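Citrate lyase subunit beta-like protein (Mycobacterium tuberculosis H37Rv, PDB 6CHU) is a trimeric, magnesium-dependent lyase of the HpcH/HpaI aldolase family, a bifunctional enzyme of itaconate dissimilation and leucine catabolism. Local coordinates at residues W18-A23 / V70-A75; E27-A32 / R60-D65; D42-V47 / L98-S103; A54-L59 / T78-R83. One frame throughout, in Å; residues are numbered along the deposited sequence. Where two conformers were deposited one is given.

How the interactions relate
All four contacts lie in the first half of the TIM barrel, but their chemistry changes with depth. Interaction 1 is the buried one: strands 17-22 and 69-72 meet inside the barrel through aromatic, aliphatic and arginine side chains. Interaction 3, centred about 8 Å away, joins the loops after strands 38-42 and 95-98 with charge and water; a salt bridge from Arg-72 to Asp-42 ties it to interaction 1. Interactions 2 and 4 are outer, partly buried contacts whose centres each lie about 19 Å from that of the chain. Both use helix 52-61: its C-terminal exit meets helix 29-35 by apolar packing, whereas its middle meets helix 79-89 through a salt bridge.

Interaction 1. Residues W18-A23 / V70-A75; sequences WLFCPA and VVRINA. With ACT (acetate ion), chain F; ACT (acetate ion), chain E.
Phe-20 lies over one face of the Arg-72 guanidinium, with CE1 of the ring 3.5 Å above that plane and offset toward its rim. The two planes are 44° apart, so the groups are inclined rather than stacked. The guanidinium edge is used by two acetate ions: Arg-72 NH2 donates to OXT of the chain E acetate over 2.7 Å in an almost straight bond (174°), while Arg-72 NH1 reaches OXT of the chain F acetate at 2.9 Å with a more bent geometry. The same acetates also meet the ring. The methyl of the chain E ion sits over one face of Phe-20, and CH3 of the chain F ion comes obliquely to CE2 at 3.5 Å. Two residues earlier on each strand, in the same inward-facing rows, Trp-18 CZ3 touches Val-70 CG2 at 4.1 Å, a purely apolar contact.

Strands 17-22 and 69-72 are not neighbours in the sheet; strand 38-42 lies between them, and the Phe-20 and Arg-72 CA atoms stay 8.8 Å apart. Side chains directed into the barrel therefore make the whole contact. Arg-72 CG stands opposite the backbone N (chi1 -177°), and a bend at chi3 turns the guanidinium across Phe-20. Asp-42 holds NE by a salt bridge, which helps fix its rotation.

Arg-72 is assigned to substrate binding, and its side chain is about 4 Å from the bound magnesium. The acetates probably come from the crystallisation liquor, yet the way both terminal nitrogens hold an acetate oxygen is consistent with a pocket that receives a carboxylate.

Interaction 2. Residues E27-A32 / R60-D65; sequences ERFAKA and RDTPLD. With ACT (acetate ion), chain D.
The backbones come together where one helix starts and another ends: Phe-29, in the first turn of helix 29-35, has its CA 7.3 Å from that of Leu-64, two residues beyond Thr-62, which is the first to leave helical geometry after helix 52-61. Phe-29 presents a ring edge to this exit. CD2 of Phe-29 lies 3.3 Å from Thr-62 O, and the oxygen is close to the ring plane, so a C-H rather than the pi face meets the carbonyl. Thr-62 CG2 touches the same Phe-29 CD2 at 3.6 Å. Leu-64 comes in at the other end of the side chain, its CD2 3.9 Å from Phe-29 CB, and both of its methyls lie against Phe-29 O. With CG opposite the carbonyl carbon (chi1 -73°), Phe-29 reaches across to the exit. Helices 29-35 and 52-61 are successive outer helices of the TIM barrel, flanking strand 38-42, on which both Phe-29 and Leu-64 pack.

Nearby, Arg-28 receives an acetate at its edge. Arg-28 NE makes a weak bond to the acetate OXT at 3.3 Å; Arg-28 NH2 also donates to O, at a distance too short to be trusted. Lys-31 CD covers one guanidinium face.

The contact thus rests on apolar surface and a mildly polarised aromatic C-H facing a carbonyl oxygen, whereas the charged acetate, probably from the crystallisation liquor, is held by hydrogen bonds from Arg-28.

Interaction 3. Residues D42-V47 / L98-S103; sequences DLEDGV and LPKAES
Lys-100 NZ is gripped by several groups. In its shortest bond here, a salt bridge of 2.7 Å, Lys-100 NZ meets Glu-44 OE2 on its syn side, 28° out of the carboxylate plane; a second, weak one runs to Asp-45 OD2 at 3.2 Å. Water 1 accepts from Lys-100 NZ at 3.1 Å and can donate to Glu-44 OE1, though other acceptors compete for its protons. Water 2 joins NZ to Asp-45 OD2 in the same way, and water 3 makes a weaker link to OD1. Asp-146 included, NZ has more acceptors than protons, so the weak bonds must be shared or partial.

The ammonium arrives from the loop after strand 95-98, the two carboxylates from the loop after strand 38-42, both at the C-terminal end of the barrel where TIM-barrel enzymes carry their active sites. Asp-42 OD1 accepts from Glu-44 N at 2.8 Å in an Asx turn, and a type I beta turn follows from Glu-44 to Val-47. Asp-45 N also donates to Glu-44 OE1, helping to hold that carboxylate.

Glu-44 bends at chi2 (-132°) and runs alongside Pro-99 in the opposite direction, its OE2 3.3 Å from Pro-99 CB and its carboxylate also against CG. Lys-100 NZ donates to the magnesium ligand Asp-146, and its backbone N to Glu-120, the other protein ligand of the metal. Asp-45 packs against Pro-263 of a second subunit.

Interaction 4. Residues A54-L59 / T78-R83; sequences AARNAL and TADQAR
This is a helix-to-helix salt bridge on the outer layer of the barrel, made by Arg-56 in the middle of helix 52-61 and Asp-80 in the first turn of helix 79-89. Arg-56 NH2 donates to Asp-80 OD1 over 2.9 Å with an N-H...O angle of 157°. The acceptor lies close to the guanidinium plane, but the nitrogen stands 40° out of the carboxylate plane, so this is a single-oxygen contact and not a flat two-pronged pair. Water 4 adds a second route: it accepts from Arg-56 NH1 at 2.8 Å and donates to Asp-80 OD1 at 2.9 Å.

The Arg-56 chain is extended from CG to NE, which carries its guanidinium across to helix 79-89. There Arg-83 CB lies over the centre of one face, 3.5 Å from Arg-56 CZ. The rest of Arg-83 folds away through bends at chi2 and chi3, its guanidinium turned 69° from that of Arg-56 and paired with Glu-86. The nearest approach of the two charged groups, Arg-56 NH1 to Arg-83 NE, is 6.5 Å.

Helix 79-89 is N-capped by Thr-78, whose OG1 accepts from Gln-81 N at 3.1 Å. Asp-80 lies in this first turn; the helix N-terminus and Arg-56 would probably offset the nearby like charge of Glu-49 at its OD2.

Asp-84, one turn further along helix 79-89, takes Arg-56 NE in another salt bridge. Strand 69-72 follows helix 52-61 in the chain and leads to helix 79-89; farther along the helices Leu-59 packs on Leu-88, while Asp-80 touches Asn-74 in the loop that follows the strand.

Interaction 1. Residues W18-A23 / V70-A75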
loop_
_atom_site.group_PDB
_atom_site.type_symbol
_atom_site.label_atom_id
_atom_site.label_comp_id
_atom_site.label_asym_id
_atom_site.label_seq_id
_atom_site.Cartn_x
_atom_site.Cartn_y
_atom_site.Cartn_z
ATOM N N TRP A 18 10.022 3.020 23.951
ATOM C CA TRP A 18 8.831 2.728 24.729
ATOM C C TRP A 18 8.826 1.252 25.102
ATOM O O TRP A 18 9.268 0.399 24.327
ATOM C CB TRP A 18 7.568 3.067 23.939
ATOM C CG TRP A 18 7.354 4.535 23.726
ATOM C CD1 TRP A 18 8.305 5.504 23.575
ATOM C CD2 TRP A 18 6.088 5.190 23.613
ATOM N NE1 TRP A 18 7.697 6.733 23.375
ATOM C CE2 TRP A 18 6.339 6.561 23.408
ATOM C CE3 TRP A 18 4.766 4.746 23.682
ATOM C CZ2 TRP A 18 5.308 7.497 23.267
ATOM C CZ3 TRP A 18 3.739 5.682 23.545
ATOM C CH2 TRP A 18 4.023 7.034 23.338
ATOM N N LEU A 19 8.309 0.950 26.289
ATOM C CA LEU A 19 8.445 -0.394 26.846
ATOM C C LEU A 19 7.123 -0.848 27.446
ATOM O O LEU A 19 6.608 -0.205 28.367
ATOM C CB LEU A 19 9.557 -0.430 27.897
ATOM C CG LEU A 19 9.716 -1.723 28.691
ATOM C CD1 LEU A 19 10.010 -2.883 27.752
ATOM C CD2 LEU A 19 10.818 -1.580 29.721
ATOM N N PHE A 20 6.585 -1.957 26.932
ATOM C CA PHE A 20 5.457 -2.613 27.582
ATOM C C PHE A 20 5.879 -3.177 28.934
ATOM O O PHE A 20 6.934 -3.805 29.064
ATOM C CB PHE A 20 4.915 -3.761 26.728
ATOM C CG PHE A 20 3.972 -3.342 25.643
ATOM C CD1 PHE A 20 2.674 -2.925 25.940
ATOM C CD2 PHE A 20 4.361 -3.415 24.313
ATOM C CE1 PHE A 20 1.799 -2.557 24.923
ATOM C CE2 PHE A 20 3.501 -3.044 23.297
ATOM C CZ PHE A 20 2.210 -2.613 23.597
ATOM N N CYS A 21 5.029 -2.972 29.939
ATOM C CA CYS A 21 5.161 -3.630 31.237
ATOM C C CYS A 21 3.780 -4.144 31.616
ATOM O O CYS A 21 2.843 -3.334 31.768
ATOM C CB CYS A 21 5.706 -2.666 32.295
ATOM S SG CYS A 21 5.934 -3.375 33.939
ATOM N N PRO A 22 3.590 -5.457 31.751
ATOM C CA PRO A 22 2.288 -5.975 32.206
ATOM C C PRO A 22 1.892 -5.357 33.541
ATOM O O PRO A 22 2.676 -5.339 34.495
ATOM C CB PRO A 22 2.529 -7.485 32.341
ATOM C CG PRO A 22 3.744 -7.763 31.513
ATOM C CD PRO A 22 4.586 -6.528 31.566
ATOM N N ALA A 23 0.651 -4.863 33.611
ATOM C CA ALA A 23 0.206 -4.137 34.797
ATOM C C ALA A 23 -0.055 -5.033 36.002
ATOM O O ALA A 23 -0.288 -4.500 37.091
ATOM C CB ALA A 23 -1.058 -3.325 34.486
ATOM N N VAL A 70 1.753 5.520 29.529
ATOM C CA VAL A 70 0.549 5.274 28.737
ATOM C C VAL A 70 -0.038 3.938 29.182
ATOM O O VAL A 70 0.698 3.034 29.586
ATOM C CB VAL A 70 0.884 5.268 27.221
ATOM C CG1 VAL A 70 -0.303 4.805 26.369
ATOM C CG2 VAL A 70 1.359 6.644 26.777
ATOM N N VAL A 71 -1.365 3.806 29.130
ATOM C CA VAL A 71 -2.030 2.578 29.568
ATOM C C VAL A 71 -2.675 1.919 28.358
ATOM O O VAL A 71 -3.528 2.527 27.699
ATOM C CB VAL A 71 -3.070 2.854 30.669
ATOM C CG1 VAL A 71 -3.742 1.557 31.116
ATOM C CG2 VAL A 71 -2.410 3.552 31.875
ATOM N N ARG A 72 -2.270 0.681 28.052
ATOM C CA ARG A 72 -2.963 -0.077 27.015
ATOM C C ARG A 72 -4.191 -0.742 27.617
ATOM O O ARG A 72 -4.080 -1.582 28.522
ATOM C CB ARG A 72 -2.070 -1.121 26.341
ATOM C CG ARG A 72 -2.859 -1.834 25.210
ATOM C CD ARG A 72 -1.992 -2.594 24.207
ATOM N NE ARG A 72 -1.437 -3.832 24.754
ATOM C CZ ARG A 72 -0.868 -4.774 23.999
ATOM N NH1 ARG A 72 -0.802 -4.600 22.684
ATOM N NH2 ARG A 72 -0.369 -5.882 24.547
ATOM N N ILE A 73 -5.367 -0.333 27.137
ATOM C CA ILE A 73 -6.633 -0.895 27.584
ATOM C C ILE A 73 -7.010 -2.041 26.657
ATOM O O ILE A 73 -6.248 -2.397 25.757
ATOM C CB ILE A 73 -7.735 0.182 27.634
ATOM C CG1 ILE A 73 -8.002 0.754 26.238
ATOM C CG2 ILE A 73 -7.339 1.296 28.614
ATOM C CD1 ILE A 73 -9.050 1.910 26.207
ATOM N N ASN A 74 -8.174 -2.633 26.881
ATOM C CA ASN A 74 -8.645 -3.728 26.055
ATOM C C ASN A 74 -9.489 -3.191 24.899
ATOM O O ASN A 74 -9.775 -1.992 24.806
ATOM C CB ASN A 74 -9.397 -4.733 26.930
ATOM C CG ASN A 74 -8.441 -5.584 27.763
ATOM O OD1 ASN A 74 -7.962 -6.615 27.297
ATOM N ND2 ASN A 74 -8.125 -5.130 28.976
ATOM N N ALA A 75 -9.852 -4.087 23.983
ATOM C CA ALA A 75 -10.379 -3.644 22.698
ATOM C C ALA A 75 -11.795 -3.079 22.834
ATOM O O ALA A 75 -12.524 -3.356 23.792
ATOM C CB ALA A 75 -10.368 -4.794 21.686
HETATM C C ACT F . 1.038 -5.580 19.715
HETATM O O ACT F . 1.403 -5.709 18.513
HETATM O OXT ACT F . -0.057 -5.937 20.249
HETATM C CH3 ACT F . 2.071 -4.924 20.673
HETATM C C ACT E . 2.144 -7.866 23.276
HETATM O O ACT E . 2.974 -8.547 22.617
HETATM O OXT ACT E . 0.923 -7.705 23.052
HETATM C CH3 ACT E . 2.727 -7.128 24.538
#

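Interaction 2. Residues E27-A32 / R60-D65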
loop_
_atom_site.group_PDB
_atom_site.type_symbol
_atom_site.label_atom_id
_atom_site.label_comp_id
_atom_site.label_asym_id
_atom_site.label_seq_id
_atom_site.Cartn_x
_atom_site.Cartn_y
_atom_site.Cartn_z
ATOM N N GLU A 27 5.641 -4.833 40.963
ATOM C CA GLU A 27 7.012 -4.867 41.454
ATOM C C GLU A 27 8.021 -4.506 40.372
ATOM O O GLU A 27 9.182 -4.238 40.699
ATOM C CB GLU A 27 7.334 -6.250 42.039
ATOM C CG GLU A 27 7.425 -7.375 41.008
ATOM C CD GLU A 27 6.067 -7.923 40.574
ATOM O OE1 GLU A 27 5.024 -7.377 40.996
ATOM O OE2 GLU A 27 6.046 -8.911 39.806
ATOM N N ARG A 28 7.609 -4.475 39.106
ATOM C CA ARG A 28 8.490 -4.141 37.995
ATOM C C ARG A 28 8.289 -2.726 37.467
ATOM O O ARG A 28 9.038 -2.309 36.580
ATOM C CB ARG A 28 8.291 -5.133 36.844
ATOM C CG ARG A 28 8.373 -6.595 37.260
ATOM C CD ARG A 28 9.713 -6.922 37.896
ATOM N NE ARG A 28 10.820 -6.755 36.959
ATOM C CZ ARG A 28 12.083 -7.055 37.238
ATOM N NH1 ARG A 28 12.405 -7.535 38.432
ATOM N NH2 ARG A 28 13.026 -6.870 36.326
ATOM N N PHE A 29 7.301 -1.981 37.980
ATOM C CA PHE A 29 6.957 -0.688 37.382
ATOM C C PHE A 29 8.130 0.284 37.465
ATOM O O PHE A 29 8.465 0.956 36.483
ATOM C CB PHE A 29 5.734 -0.068 38.073
ATOM C CG PHE A 29 4.414 -0.731 37.752
ATOM C CD1 PHE A 29 4.340 -1.851 36.939
ATOM C CD2 PHE A 29 3.238 -0.217 38.285
ATOM C CE1 PHE A 29 3.116 -2.443 36.659
ATOM C CE2 PHE A 29 2.014 -0.801 38.012
ATOM C CZ PHE A 29 1.950 -1.916 37.198
ATOM N N ALA A 30 8.761 0.376 38.638
ATOM C CA ALA A 30 9.863 1.320 38.806
ATOM C C ALA A 30 11.023 0.979 37.878
ATOM O O ALA A 30 11.636 1.874 37.283
ATOM C CB ALA A 30 10.327 1.345 40.263
ATOM N N LYS A 31 11.328 -0.313 37.736
ATOM C CA LYS A 31 12.421 -0.722 36.862
ATOM C C LYS A 31 12.112 -0.387 35.412
ATOM O O LYS A 31 12.995 0.045 34.662
ATOM C CB LYS A 31 12.681 -2.221 37.008
ATOM C CG LYS A 31 13.226 -2.644 38.360
ATOM C CD LYS A 31 13.441 -4.153 38.396
ATOM C CE LYS A 31 14.072 -4.602 39.708
ATOM N NZ LYS A 31 15.382 -3.933 39.945
ATOM N N ALA A 32 10.858 -0.590 34.998
ATOM C CA ALA A 32 10.464 -0.267 33.632
ATOM C C ALA A 32 10.582 1.229 33.369
ATOM O O ALA A 32 11.051 1.646 32.302
ATOM C CB ALA A 32 9.036 -0.752 33.373
ATOM N N ARG A 60 -4.016 1.315 39.964
ATOM C CA ARG A 60 -4.378 2.348 40.928
ATOM C C ARG A 60 -3.333 2.482 42.029
ATOM O O ARG A 60 -3.043 3.595 42.486
ATOM C CB ARG A 60 -5.738 2.035 41.554
ATOM C CG ARG A 60 -6.888 1.828 40.581
ATOM C CD ARG A 60 -8.183 1.619 41.372
ATOM N NE ARG A 60 -9.274 1.090 40.558
ATOM C CZ ARG A 60 -9.540 -0.206 40.411
ATOM N NH1 ARG A 60 -8.792 -1.113 41.027
ATOM N NH2 ARG A 60 -10.554 -0.597 39.650
ATOM N N ASP A 61 -2.761 1.363 42.478
ATOM C CA ASP A 61 -1.991 1.348 43.719
ATOM C C ASP A 61 -0.534 1.754 43.551
ATOM O O ASP A 61 0.075 2.233 44.514
ATOM C CB ASP A 61 -2.039 -0.045 44.359
ATOM C CG ASP A 61 -3.429 -0.428 44.829
ATOM O OD1 ASP A 61 -4.264 0.477 45.035
ATOM O OD2 ASP A 61 -3.688 -1.639 44.999
ATOM N N THR A 62 0.041 1.578 42.366
ATOM C CA THR A 62 1.472 1.776 42.137
ATOM C C THR A 62 1.634 2.745 40.974
ATOM O O THR A 62 1.869 2.334 39.829
ATOM C CB THR A 62 2.173 0.441 41.872
ATOM O OG1 THR A 62 1.905 -0.454 42.964
ATOM C CG2 THR A 62 3.677 0.626 41.749
ATOM N N PRO A 63 1.515 4.047 41.231
ATOM C CA PRO A 63 1.528 5.021 40.137
ATOM C C PRO A 63 2.925 5.275 39.588
ATOM O O PRO A 63 3.930 5.233 40.308
ATOM C CB PRO A 63 0.959 6.287 40.792
ATOM C CG PRO A 63 1.297 6.140 42.230
ATOM C CD PRO A 63 1.250 4.674 42.538
ATOM N N LEU A 64 2.969 5.537 38.287
ATOM C CA LEU A 64 4.152 6.014 37.584
ATOM C C LEU A 64 3.901 7.445 37.120
ATOM O O LEU A 64 2.788 7.964 37.222
ATOM C CB LEU A 64 4.494 5.103 36.395
ATOM C CG LEU A 64 5.056 3.707 36.683
ATOM C CD1 LEU A 64 5.413 2.997 35.382
ATOM C CD2 LEU A 64 6.269 3.805 37.606
ATOM N N ASP A 65 4.957 8.091 36.625
ATOM C CA ASP A 65 4.871 9.470 36.148
ATOM C C ASP A 65 3.914 9.549 34.966
ATOM O O ASP A 65 4.200 8.986 33.900
ATOM C CB ASP A 65 6.263 9.977 35.755
ATOM C CG ASP A 65 6.270 11.432 35.310
ATOM O OD1 ASP A 65 5.199 12.067 35.225
ATOM O OD2 ASP A 65 7.374 11.952 35.048
HETATM C C ACT D . 11.352 -5.146 33.841
HETATM O O ACT D . 12.471 -5.414 34.368
HETATM O OXT ACT D . 10.301 -5.844 33.815
HETATM C CH3 ACT D . 11.243 -3.769 33.114
#

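Interaction 3. Residues D42-V47 / L98-S103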
loop_
_atom_site.group_PDB
_atom_site.type_symbol
_atom_site.label_atom_id
_atom_site.label_comp_id
_atom_site.label_asym_id
_atom_site.label_seq_id
_atom_site.Cartn_x
_atom_site.Cartn_y
_atom_site.Cartn_z
ATOM N N ASP A 42 0.243 -2.306 30.721
ATOM C CA ASP A 42 -0.563 -3.111 29.820
ATOM C C ASP A 42 -1.673 -3.817 30.585
ATOM O O ASP A 42 -1.400 -4.602 31.499
ATOM C CB ASP A 42 0.314 -4.128 29.096
ATOM C CG ASP A 42 -0.394 -4.782 27.940
ATOM O OD1 ASP A 42 -1.488 -4.294 27.550
ATOM O OD2 ASP A 42 0.150 -5.778 27.416
ATOM N N LEU A 43 -2.919 -3.552 30.194
ATOM C CA LEU A 43 -4.068 -4.312 30.668
ATOM C C LEU A 43 -4.557 -5.331 29.643
ATOM O O LEU A 43 -5.460 -6.123 29.957
ATOM C CB LEU A 43 -5.223 -3.360 31.026
ATOM C CG LEU A 43 -4.934 -2.267 32.056
ATOM C CD1 LEU A 43 -6.131 -1.290 32.094
ATOM C CD2 LEU A 43 -4.690 -2.866 33.433
ATOM N N GLU A 44 -3.983 -5.341 28.438
ATOM C CA GLU A 44 -4.452 -6.255 27.400
ATOM C C GLU A 44 -3.561 -7.497 27.315
ATOM O O GLU A 44 -3.414 -8.221 28.305
ATOM C CB GLU A 44 -4.555 -5.543 26.041
ATOM C CG GLU A 44 -5.494 -6.268 25.049
ATOM C CD GLU A 44 -4.903 -6.451 23.654
ATOM O OE1 GLU A 44 -3.665 -6.387 23.496
ATOM O OE2 GLU A 44 -5.695 -6.656 22.705
ATOM N N ASP A 45 -2.964 -7.767 26.149
ATOM C CA ASP A 45 -2.429 -9.105 25.908
ATOM C C ASP A 45 -1.267 -9.472 26.824
ATOM O O ASP A 45 -0.996 -10.664 27.004
ATOM C CB ASP A 45 -2.020 -9.256 24.442
ATOM C CG ASP A 45 -3.204 -9.544 23.557
ATOM O OD1 ASP A 45 -4.313 -9.738 24.117
ATOM O OD2 ASP A 45 -3.039 -9.562 22.319
ATOM N N GLY A 46 -0.597 -8.496 27.428
ATOM C CA GLY A 46 0.458 -8.838 28.370
ATOM C C GLY A 46 -0.021 -9.437 29.679
ATOM O O GLY A 46 0.813 -9.944 30.440
ATOM N N VAL A 47 -1.324 -9.399 29.966
ATOM C CA VAL A 47 -1.877 -9.861 31.237
ATOM C C VAL A 47 -2.918 -10.936 30.964
ATOM O O VAL A 47 -3.844 -10.718 30.172
ATOM C CB VAL A 47 -2.504 -8.708 32.042
ATOM C CG1 VAL A 47 -3.171 -9.237 33.321
ATOM C CG2 VAL A 47 -1.450 -7.655 32.369
ATOM N N LEU A 98 -5.204 1.916 22.364
ATOM C CA LEU A 98 -6.366 1.118 22.002
ATOM C C LEU A 98 -5.945 -0.015 21.075
ATOM O O LEU A 98 -5.602 0.248 19.913
ATOM C CB LEU A 98 -7.413 1.991 21.317
ATOM C CG LEU A 98 -8.627 1.230 20.762
ATOM C CD1 LEU A 98 -9.479 0.674 21.871
ATOM C CD2 LEU A 98 -9.448 2.132 19.821
ATOM N N PRO A 99 -5.963 -1.268 21.518
ATOM C CA PRO A 99 -5.587 -2.372 20.630
ATOM C C PRO A 99 -6.739 -2.716 19.703
ATOM O O PRO A 99 -7.904 -2.392 19.962
ATOM C CB PRO A 99 -5.297 -3.519 21.606
ATOM C CG PRO A 99 -6.308 -3.283 22.703
ATOM C CD PRO A 99 -6.414 -1.761 22.834
ATOM N N LYS A 100 -6.396 -3.415 18.620
ATOM C CA LYS A 100 -7.363 -3.780 17.588
ATOM C C LYS A 100 -8.204 -2.570 17.185
ATOM O O LYS A 100 -9.414 -2.674 16.962
ATOM C CB LYS A 100 -8.264 -4.942 18.037
ATOM C CG LYS A 100 -7.576 -6.339 18.044
ATOM C CD LYS A 100 -6.708 -6.554 19.299
ATOM C CE LYS A 100 -5.986 -7.910 19.250
ATOM N NZ LYS A 100 -5.317 -8.228 20.556
ATOM N N ALA A 101 -7.563 -1.406 17.094
ATOM C CA ALA A 101 -8.301 -0.201 16.725
ATOM C C ALA A 101 -8.834 -0.338 15.301
ATOM O O ALA A 101 -8.069 -0.593 14.365
ATOM C CB ALA A 101 -7.405 1.035 16.846
ATOM N N GLU A 102 -10.151 -0.168 15.125
ATOM C CA GLU A 102 -10.760 -0.459 13.834
ATOM C C GLU A 102 -11.669 0.620 13.276
ATOM O O GLU A 102 -12.142 0.462 12.146
ATOM C CB GLU A 102 -11.534 -1.787 13.897
ATOM C CG GLU A 102 -10.589 -2.978 13.986
ATOM C CD GLU A 102 -11.301 -4.310 14.023
ATOM O OE1 GLU A 102 -10.769 -5.275 13.428
ATOM O OE2 GLU A 102 -12.387 -4.396 14.644
ATOM N N SER A 103 -11.916 1.710 14.004
ATOM C CA SER A 103 -12.754 2.770 13.460
ATOM C C SER A 103 -12.487 4.068 14.205
ATOM O O SER A 103 -12.034 4.064 15.352
ATOM C CB SER A 103 -14.237 2.416 13.561
ATOM O OG SER A 103 -14.658 2.462 14.915
HETATM O O HOH W 1 -2.913 -6.376 20.893
HETATM O O HOH W 2 -4.492 -11.220 20.778
HETATM O O HOH W 3 -6.803 -10.036 22.899
#

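Interaction 4. Residues A54-L59 / T78-R83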
loop_
_atom_site.group_PDB
_atom_site.type_symbol
_atom_site.label_atom_id
_atom_site.label_comp_id
_atom_site.label_asym_id
_atom_site.label_seq_id
_atom_site.Cartn_x
_atom_site.Cartn_y
_atom_site.Cartn_z
ATOM N N ALA A 54 -6.511 -8.033 39.031
ATOM C CA ALA A 54 -5.357 -7.666 39.847
ATOM C C ALA A 54 -4.509 -6.594 39.168
ATOM O O ALA A 54 -3.908 -5.757 39.850
ATOM C CB ALA A 54 -4.514 -8.904 40.157
ATOM N N ALA A 55 -4.453 -6.600 37.833
ATOM C CA ALA A 55 -3.691 -5.577 37.122
ATOM C C ALA A 55 -4.338 -4.205 37.281
ATOM O O ALA A 55 -3.638 -3.193 37.393
ATOM C CB ALA A 55 -3.565 -5.942 35.643
ATOM N N ARG A 56 -5.672 -4.157 37.301
ATOM C CA ARG A 56 -6.371 -2.888 37.486
ATOM C C ARG A 56 -6.124 -2.311 38.875
ATOM O O ARG A 56 -5.988 -1.092 39.029
ATOM C CB ARG A 56 -7.867 -3.074 37.233
ATOM C CG ARG A 56 -8.147 -3.473 35.796
ATOM C CD ARG A 56 -9.624 -3.667 35.474
ATOM N NE ARG A 56 -9.737 -4.171 34.111
ATOM C CZ ARG A 56 -10.160 -5.388 33.781
ATOM N NH1 ARG A 56 -10.573 -6.236 34.715
ATOM N NH2 ARG A 56 -10.186 -5.743 32.500
ATOM N N ASN A 57 -6.064 -3.168 39.898
ATOM C CA ASN A 57 -5.731 -2.690 41.236
ATOM C C ASN A 57 -4.292 -2.192 41.298
ATOM O O ASN A 57 -4.015 -1.160 41.917
ATOM C CB ASN A 57 -5.962 -3.795 42.268
ATOM C CG ASN A 57 -7.428 -4.149 42.424
ATOM O OD1 ASN A 57 -8.304 -3.307 42.238
ATOM N ND2 ASN A 57 -7.701 -5.403 42.763
ATOM N N ALA A 58 -3.361 -2.906 40.661
ATOM C CA ALA A 58 -1.979 -2.438 40.645
ATOM C C ALA A 58 -1.876 -1.100 39.930
ATOM O O ALA A 58 -1.085 -0.233 40.321
ATOM C CB ALA A 58 -1.071 -3.474 39.980
ATOM N N LEU A 59 -2.677 -0.917 38.878
ATOM C CA LEU A 59 -2.693 0.350 38.159
ATOM C C LEU A 59 -3.025 1.506 39.091
ATOM O O LEU A 59 -2.393 2.567 39.030
ATOM C CB LEU A 59 -3.702 0.280 37.015
ATOM C CG LEU A 59 -3.642 1.424 36.009
ATOM C CD1 LEU A 59 -2.413 1.255 35.131
ATOM C CD2 LEU A 59 -4.921 1.466 35.175
ATOM N N THR A 78 -15.444 -4.573 24.434
ATOM C CA THR A 78 -15.260 -5.665 25.381
ATOM C C THR A 78 -15.636 -5.235 26.793
ATOM O O THR A 78 -15.512 -4.064 27.168
ATOM C CB THR A 78 -13.814 -6.177 25.378
ATOM O OG1 THR A 78 -12.926 -5.160 25.871
ATOM C CG2 THR A 78 -13.390 -6.593 23.970
ATOM N N ALA A 79 -16.092 -6.207 27.584
ATOM C CA ALA A 79 -16.350 -5.930 28.991
ATOM C C ALA A 79 -15.065 -5.543 29.711
ATOM O O ALA A 79 -15.093 -4.709 30.624
ATOM C CB ALA A 79 -17.007 -7.141 29.666
ATOM N N ASP A 80 -13.925 -6.113 29.292
ATOM C CA ASP A 80 -12.651 -5.732 29.894
ATOM C C ASP A 80 -12.377 -4.246 29.722
ATOM O O ASP A 80 -11.926 -3.584 30.663
ATOM C CB ASP A 80 -11.505 -6.550 29.302
ATOM C CG ASP A 80 -11.341 -7.897 29.977
ATOM O OD1 ASP A 80 -11.501 -7.990 31.219
ATOM O OD2 ASP A 80 -11.051 -8.865 29.248
ATOM N N GLN A 81 -12.644 -3.699 28.534
ATOM C CA GLN A 81 -12.385 -2.275 28.341
ATOM C C GLN A 81 -13.228 -1.431 29.287
ATOM O O GLN A 81 -12.748 -0.428 29.835
ATOM C CB GLN A 81 -12.638 -1.851 26.893
ATOM C CG GLN A 81 -11.972 -0.503 26.600
ATOM C CD GLN A 81 -12.562 0.210 25.406
ATOM O OE1 GLN A 81 -13.634 0.801 25.499
ATOM N NE2 GLN A 81 -11.861 0.157 24.269
ATOM N N ALA A 82 -14.484 -1.829 29.509
ATOM C CA ALA A 82 -15.326 -1.091 30.446
ATOM C C ALA A 82 -14.728 -1.115 31.844
ATOM O O ALA A 82 -14.692 -0.086 32.533
ATOM C CB ALA A 82 -16.742 -1.672 30.452
ATOM N N ARG A 83 -14.238 -2.281 32.275
ATOM C CA ARG A 83 -13.574 -2.379 33.570
ATOM C C ARG A 83 -12.301 -1.540 33.603
ATOM O O ARG A 83 -12.012 -0.889 34.615
ATOM C CB ARG A 83 -13.260 -3.841 33.891
ATOM C CG ARG A 83 -14.471 -4.776 33.884
ATOM C CD ARG A 83 -15.452 -4.479 35.009
ATOM N NE ARG A 83 -16.374 -3.386 34.702
ATOM C CZ ARG A 83 -17.435 -3.498 33.904
ATOM N NH1 ARG A 83 -17.706 -4.655 33.313
ATOM N NH2 ARG A 83 -18.222 -2.448 33.692
HETATM O O HOH W 4 -11.390 -8.796 33.986
#